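Local coordinates for protein beta-fructofuranosidase (Bifidobacterium adolescentis, PDB 6NOB) that probably hydrolyses terminal beta-D-fructofuranoside residues, as in sucrose, in the manner of glycoside hydrolase family 32 enzymes, at residues Leu474-Lys488 and Glu593-Met605. Sequence-based numbering, arbitrary orientation.
Sequences LPRELHVRDGRLYSK and EVFLNGGQTAGSM
R476 and E593 meet in a salt bridge between the outer hairpin of the last blade of the beta-propeller and the C-terminal beta-sandwich of this family 32 fold. NH2 of R476 donates to OE1 of E593 over 2.8 Å at 177°; the oxygen lies in the guanidinium plane and accepts on its anti lone pair. The other oxygen, OE2, takes the backbone N of L474 on its syn lone pair and is also bonded by H121, so both carboxylate oxygens are engaged. A water accepts from NE of R476 and donates to O of L474 and OE1 of E593. The chain of R476 runs extended from CG to NE, which carries the guanidinium past F595; CZ of that ring lies over one guanidinium face, 3.6 Å from NE, with the two planes 83° apart. NH1 is paired with D430, which also bonds OG of S604.

At the other end, Y486 packs on the loop 597-600 that joins strands 591-596 and 601-606. CA of Q600 sits 3.7 Å from the ring centroid, 19° off the normal, a CH-pi contact, while CD of R481 covers the opposite face. The Q600 side chain runs alongside the ring, its CG 3.6 Å from the phenol OH. Between these ends S487 N donates to G599 O at 3.2 Å.

The chemistry thus divides: a buried, multiply bonded ion pair, whose neighbours would probably favour an ionised E593, fixes one end, and aromatic packing on a loop with two glycines, G598 and G599, fits the other.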
loop_
_atom_site.group_PDB
_atom_site.type_symbol
_atom_site.label_atom_id
_atom_site.label_comp_id
_atom_site.label_asym_id
_atom_site.label_seq_id
_atom_site.Cartn_x
_atom_site.Cartn_y
_atom_site.Cartn_z
ATOM N N LEU A 474 4.950 6.302 5.041
ATOM C CA LEU A 474 4.589 6.779 6.365
ATOM C C LEU A 474 3.209 7.434 6.301
ATOM O O LEU A 474 2.895 8.112 5.319
ATOM C CB LEU A 474 5.630 7.769 6.887
ATOM C CG LEU A 474 7.000 7.174 7.237
ATOM C CD1 LEU A 474 8.028 8.268 7.505
ATOM C CD2 LEU A 474 6.896 6.234 8.432
ATOM N N PRO A 475 2.361 7.223 7.308
ATOM C CA PRO A 475 0.972 7.702 7.216
ATOM C C PRO A 475 0.901 9.216 7.075
ATOM O O PRO A 475 1.534 9.960 7.827
ATOM C CB PRO A 475 0.339 7.221 8.527
ATOM C CG PRO A 475 1.490 6.937 9.443
ATOM C CD PRO A 475 2.620 6.499 8.563
ATOM N N ARG A 476 0.122 9.667 6.093
ATOM C CA ARG A 476 -0.015 11.082 5.783
ATOM C C ARG A 476 -1.414 11.576 6.134
ATOM O O ARG A 476 -2.409 10.884 5.895
ATOM C CB ARG A 476 0.276 11.346 4.304
ATOM C CG ARG A 476 1.695 11.004 3.895
ATOM C CD ARG A 476 1.886 11.088 2.390
ATOM N NE ARG A 476 3.153 10.487 1.980
ATOM C CZ ARG A 476 3.588 10.435 0.725
ATOM N NH1 ARG A 476 2.858 10.956 -0.251
ATOM N NH2 ARG A 476 4.752 9.865 0.446
ATOM N N GLU A 477 -1.479 12.775 6.706
ATOM C CA GLU A 477 -2.746 13.440 6.965
ATOM C C GLU A 477 -3.109 14.306 5.766
ATOM O O GLU A 477 -2.243 14.947 5.164
ATOM C CB GLU A 477 -2.663 14.297 8.232
ATOM C CG GLU A 477 -3.975 14.971 8.623
ATOM C CD GLU A 477 -3.835 15.870 9.840
ATOM O OE1 GLU A 477 -2.827 15.738 10.567
ATOM O OE2 GLU A 477 -4.736 16.708 10.066
ATOM N N LEU A 478 -4.395 14.323 5.424
ATOM C CA LEU A 478 -4.882 15.022 4.245
ATOM C C LEU A 478 -5.721 16.230 4.637
ATOM O O LEU A 478 -6.536 16.163 5.563
ATOM C CB LEU A 478 -5.712 14.088 3.360
ATOM C CG LEU A 478 -4.973 12.879 2.788
ATOM C CD1 LEU A 478 -5.873 12.106 1.834
ATOM C CD2 LEU A 478 -3.697 13.320 2.091
ATOM N N HIS A 479 -5.513 17.332 3.918
ATOM C CA HIS A 479 -6.357 18.513 4.012
ATOM C C HIS A 479 -6.513 19.106 2.617
ATOM O O HIS A 479 -5.722 18.832 1.713
ATOM C CB HIS A 479 -5.778 19.559 4.978
ATOM C CG HIS A 479 -6.051 19.262 6.420
ATOM N ND1 HIS A 479 -7.269 19.518 7.015
ATOM C CD2 HIS A 479 -5.263 18.732 7.386
ATOM C CE1 HIS A 479 -7.222 19.151 8.283
ATOM N NE2 HIS A 479 -6.016 18.671 8.534
ATOM N N VAL A 480 -7.554 19.917 2.445
ATOM C CA VAL A 480 -7.773 20.662 1.210
ATOM C C VAL A 480 -7.666 22.144 1.538
ATOM O O VAL A 480 -8.469 22.675 2.315
ATOM C CB VAL A 480 -9.130 20.337 0.566
ATOM C CG1 VAL A 480 -9.483 21.390 -0.478
ATOM C CG2 VAL A 480 -9.097 18.953 -0.065
ATOM N N ARG A 481 -6.669 22.804 0.954
ATOM C CA ARG A 481 -6.424 24.225 1.165
ATOM C C ARG A 481 -6.478 24.930 -0.181
ATOM O O ARG A 481 -5.692 24.614 -1.082
ATOM C CB ARG A 481 -5.073 24.455 1.847
ATOM C CG ARG A 481 -4.863 23.607 3.092
ATOM C CD ARG A 481 -3.633 24.044 3.866
ATOM N NE ARG A 481 -3.002 22.920 4.552
ATOM C CZ ARG A 481 -3.346 22.496 5.765
ATOM N NH1 ARG A 481 -2.719 21.461 6.309
ATOM N NH2 ARG A 481 -4.315 23.106 6.434
ATOM N N ASP A 482 -7.404 25.879 -0.313
ATOM C CA ASP A 482 -7.619 26.609 -1.561
ATOM C C ASP A 482 -7.900 25.645 -2.715
ATOM O O ASP A 482 -7.358 25.770 -3.815
ATOM C CB ASP A 482 -6.432 27.521 -1.873
ATOM C CG ASP A 482 -6.286 28.647 -0.866
ATOM O OD1 ASP A 482 -5.180 28.811 -0.307
ATOM O OD2 ASP A 482 -7.282 29.364 -0.632
ATOM N N GLY A 483 -8.762 24.666 -2.443
ATOM C CA GLY A 483 -9.210 23.733 -3.457
ATOM C C GLY A 483 -8.189 22.714 -3.906
ATOM O O GLY A 483 -8.420 22.037 -4.912
ATOM N N ARG A 484 -7.072 22.574 -3.198
ATOM C CA ARG A 484 -6.033 21.627 -3.573
ATOM C C ARG A 484 -5.709 20.721 -2.396
ATOM O O ARG A 484 -5.760 21.135 -1.235
ATOM C CB ARG A 484 -4.764 22.344 -4.047
ATOM C CG ARG A 484 -5.012 23.352 -5.151
ATOM C CD ARG A 484 -3.743 23.641 -5.932
ATOM N NE ARG A 484 -3.787 23.069 -7.274
ATOM C CZ ARG A 484 -2.997 22.086 -7.694
ATOM N NH1 ARG A 484 -2.091 21.561 -6.876
ATOM N NH2 ARG A 484 -3.114 21.631 -8.936
ATOM N N LEU A 485 -5.365 19.476 -2.713
ATOM C CA LEU A 485 -5.063 18.485 -1.693
ATOM C C LEU A 485 -3.677 18.727 -1.109
ATOM O O LEU A 485 -2.701 18.905 -1.846
ATOM C CB LEU A 485 -5.152 17.074 -2.274
ATOM C CG LEU A 485 -5.072 15.927 -1.262
ATOM C CD1 LEU A 485 -6.271 15.951 -0.320
ATOM C CD2 LEU A 485 -4.966 14.586 -1.963
ATOM N N TYR A 486 -3.599 18.739 0.215
ATOM C CA TYR A 486 -2.345 18.788 0.945
ATOM C C TYR A 486 -2.138 17.463 1.666
ATOM O O TYR A 486 -3.100 16.794 2.055
ATOM C CB TYR A 486 -2.340 19.935 1.958
ATOM C CG TYR A 486 -1.870 21.266 1.417
ATOM C CD1 TYR A 486 -2.482 21.849 0.313
ATOM C CD2 TYR A 486 -0.834 21.957 2.034
ATOM C CE1 TYR A 486 -2.060 23.077 -0.172
ATOM C CE2 TYR A 486 -0.408 23.186 1.561
ATOM C CZ TYR A 486 -1.023 23.740 0.459
ATOM O OH TYR A 486 -0.595 24.960 -0.012
ATOM N N SER A 487 -0.876 17.084 1.834
ATOM C CA SER A 487 -0.537 15.854 2.533
ATOM C C SER A 487 0.744 16.072 3.320
ATOM O O SER A 487 1.670 16.731 2.841
ATOM C CB SER A 487 -0.373 14.674 1.568
ATOM O OG SER A 487 0.836 14.780 0.841
ATOM N N LYS A 488 0.796 15.493 4.519
ATOM C CA LYS A 488 1.860 15.740 5.478
ATOM C C LYS A 488 1.856 14.586 6.444
ATOM O O LYS A 488 0.771 14.057 6.754
ATOM C CB LYS A 488 1.618 17.071 6.205
ATOM C CG LYS A 488 2.803 17.672 6.936
ATOM C CD LYS A 488 2.361 18.925 7.694
ATOM C CE LYS A 488 3.531 19.842 8.034
ATOM N NZ LYS A 488 4.290 19.378 9.231
ATOM N N GLU A 593 11.053 10.301 1.323
ATOM C CA GLU A 593 9.754 10.960 1.240
ATOM C C GLU A 593 9.970 12.437 1.528
ATOM O O GLU A 593 10.497 12.792 2.588
ATOM C CB GLU A 593 8.743 10.351 2.219
ATOM C CG GLU A 593 8.538 8.852 2.042
ATOM C CD GLU A 593 7.349 8.321 2.815
ATOM O OE1 GLU A 593 6.209 8.701 2.481
ATOM O OE2 GLU A 593 7.556 7.520 3.752
ATOM N N VAL A 594 9.578 13.290 0.586
ATOM C CA VAL A 594 9.871 14.717 0.633
ATOM C C VAL A 594 8.558 15.488 0.636
ATOM O O VAL A 594 7.653 15.187 -0.151
ATOM C CB VAL A 594 10.753 15.145 -0.554
ATOM C CG1 VAL A 594 10.994 16.644 -0.527
ATOM C CG2 VAL A 594 12.071 14.381 -0.539
ATOM N N PHE A 595 8.462 16.485 1.512
ATOM C CA PHE A 595 7.288 17.340 1.613
ATOM C C PHE A 595 7.719 18.793 1.475
ATOM O O PHE A 595 8.621 19.248 2.187
ATOM C CB PHE A 595 6.556 17.097 2.938
ATOM C CG PHE A 595 6.119 15.674 3.115
ATOM C CD1 PHE A 595 6.963 14.741 3.697
ATOM C CD2 PHE A 595 4.878 15.257 2.659
ATOM C CE1 PHE A 595 6.570 13.425 3.839
ATOM C CE2 PHE A 595 4.478 13.943 2.800
ATOM C CZ PHE A 595 5.325 13.025 3.392
ATOM N N LEU A 596 7.087 19.511 0.552
ATOM C CA LEU A 596 7.453 20.882 0.234
ATOM C C LEU A 596 6.357 21.841 0.677
ATOM O O LEU A 596 5.166 21.536 0.556
ATOM C CB LEU A 596 7.709 21.044 -1.267
ATOM C CG LEU A 596 8.709 20.063 -1.881
ATOM C CD1 LEU A 596 8.969 20.406 -3.336
ATOM C CD2 LEU A 596 10.006 20.068 -1.093
ATOM N N ASN A 597 6.774 22.999 1.192
ATOM C CA ASN A 597 5.855 24.057 1.612
ATOM C C ASN A 597 4.796 23.528 2.578
ATOM O O ASN A 597 3.616 23.877 2.494
ATOM C CB ASN A 597 5.204 24.726 0.400
ATOM C CG ASN A 597 6.138 25.693 -0.300
ATOM O OD1 ASN A 597 7.301 25.836 0.077
ATOM N ND2 ASN A 597 5.631 26.367 -1.327
ATOM N N GLY A 598 5.224 22.672 3.504
ATOM C CA GLY A 598 4.313 22.129 4.491
ATOM C C GLY A 598 3.294 21.156 3.950
ATOM O O GLY A 598 2.245 20.962 4.571
ATOM N N GLY A 599 3.566 20.539 2.806
ATOM C CA GLY A 599 2.653 19.588 2.216
ATOM C C GLY A 599 1.923 20.066 0.984
ATOM O O GLY A 599 0.999 19.378 0.533
ATOM N N GLN A 600 2.289 21.228 0.438
ATOM C CA GLN A 600 1.706 21.673 -0.822
ATOM C C GLN A 600 1.894 20.619 -1.904
ATOM O O GLN A 600 0.998 20.388 -2.726
ATOM C CB GLN A 600 2.330 23.004 -1.238
ATOM C CG GLN A 600 1.671 23.670 -2.425
ATOM C CD GLN A 600 2.304 25.008 -2.749
ATOM O OE1 GLN A 600 3.031 25.579 -1.933
ATOM N NE2 GLN A 600 2.040 25.512 -3.949
ATOM N N THR A 601 3.048 19.958 -1.906
ATOM C CA THR A 601 3.292 18.802 -2.750
ATOM C C THR A 601 4.182 17.830 -1.988
ATOM O O THR A 601 4.969 18.231 -1.125
ATOM C CB THR A 601 3.932 19.203 -4.089
ATOM O OG1 THR A 601 3.978 18.068 -4.961
ATOM C CG2 THR A 601 5.338 19.734 -3.875
ATOM N N ALA A 602 4.024 16.546 -2.289
ATOM C CA ALA A 602 4.813 15.489 -1.674
ATOM C C ALA A 602 5.446 14.638 -2.765
ATOM O O ALA A 602 4.830 14.401 -3.807
ATOM C CB ALA A 602 3.955 14.612 -0.759
ATOM N N GLY A 603 6.676 14.186 -2.523
ATOM C CA GLY A 603 7.381 13.357 -3.485
ATOM C C GLY A 603 8.231 12.287 -2.834
ATOM O O GLY A 603 8.971 12.570 -1.886
ATOM N N SER A 604 8.146 11.057 -3.339
ATOM C CA SER A 604 8.784 9.927 -2.677
ATOM C C SER A 604 9.076 8.831 -3.693
ATOM O O SER A 604 8.447 8.756 -4.752
ATOM C CB SER A 604 7.906 9.386 -1.544
ATOM O OG SER A 604 6.644 8.974 -2.030
ATOM N N MET A 605 10.037 7.974 -3.345
ATOM C CA MET A 605 10.438 6.851 -4.187
ATOM C C MET A 605 11.434 5.989 -3.426
ATOM O O MET A 605 12.077 6.442 -2.475
ATOM C CB MET A 605 11.061 7.320 -5.507
ATOM C CG MET A 605 12.449 7.925 -5.350
ATOM S SD MET A 605 13.116 8.551 -6.903
ATOM C CE MET A 605 11.941 9.853 -7.267
HETATM O O HOH W 1 4.661 9.793 4.130
HETATM O O HOH W 2 -1.603 21.094 -3.617
HETATM O O HOH W 3 0.970 16.795 -0.609
#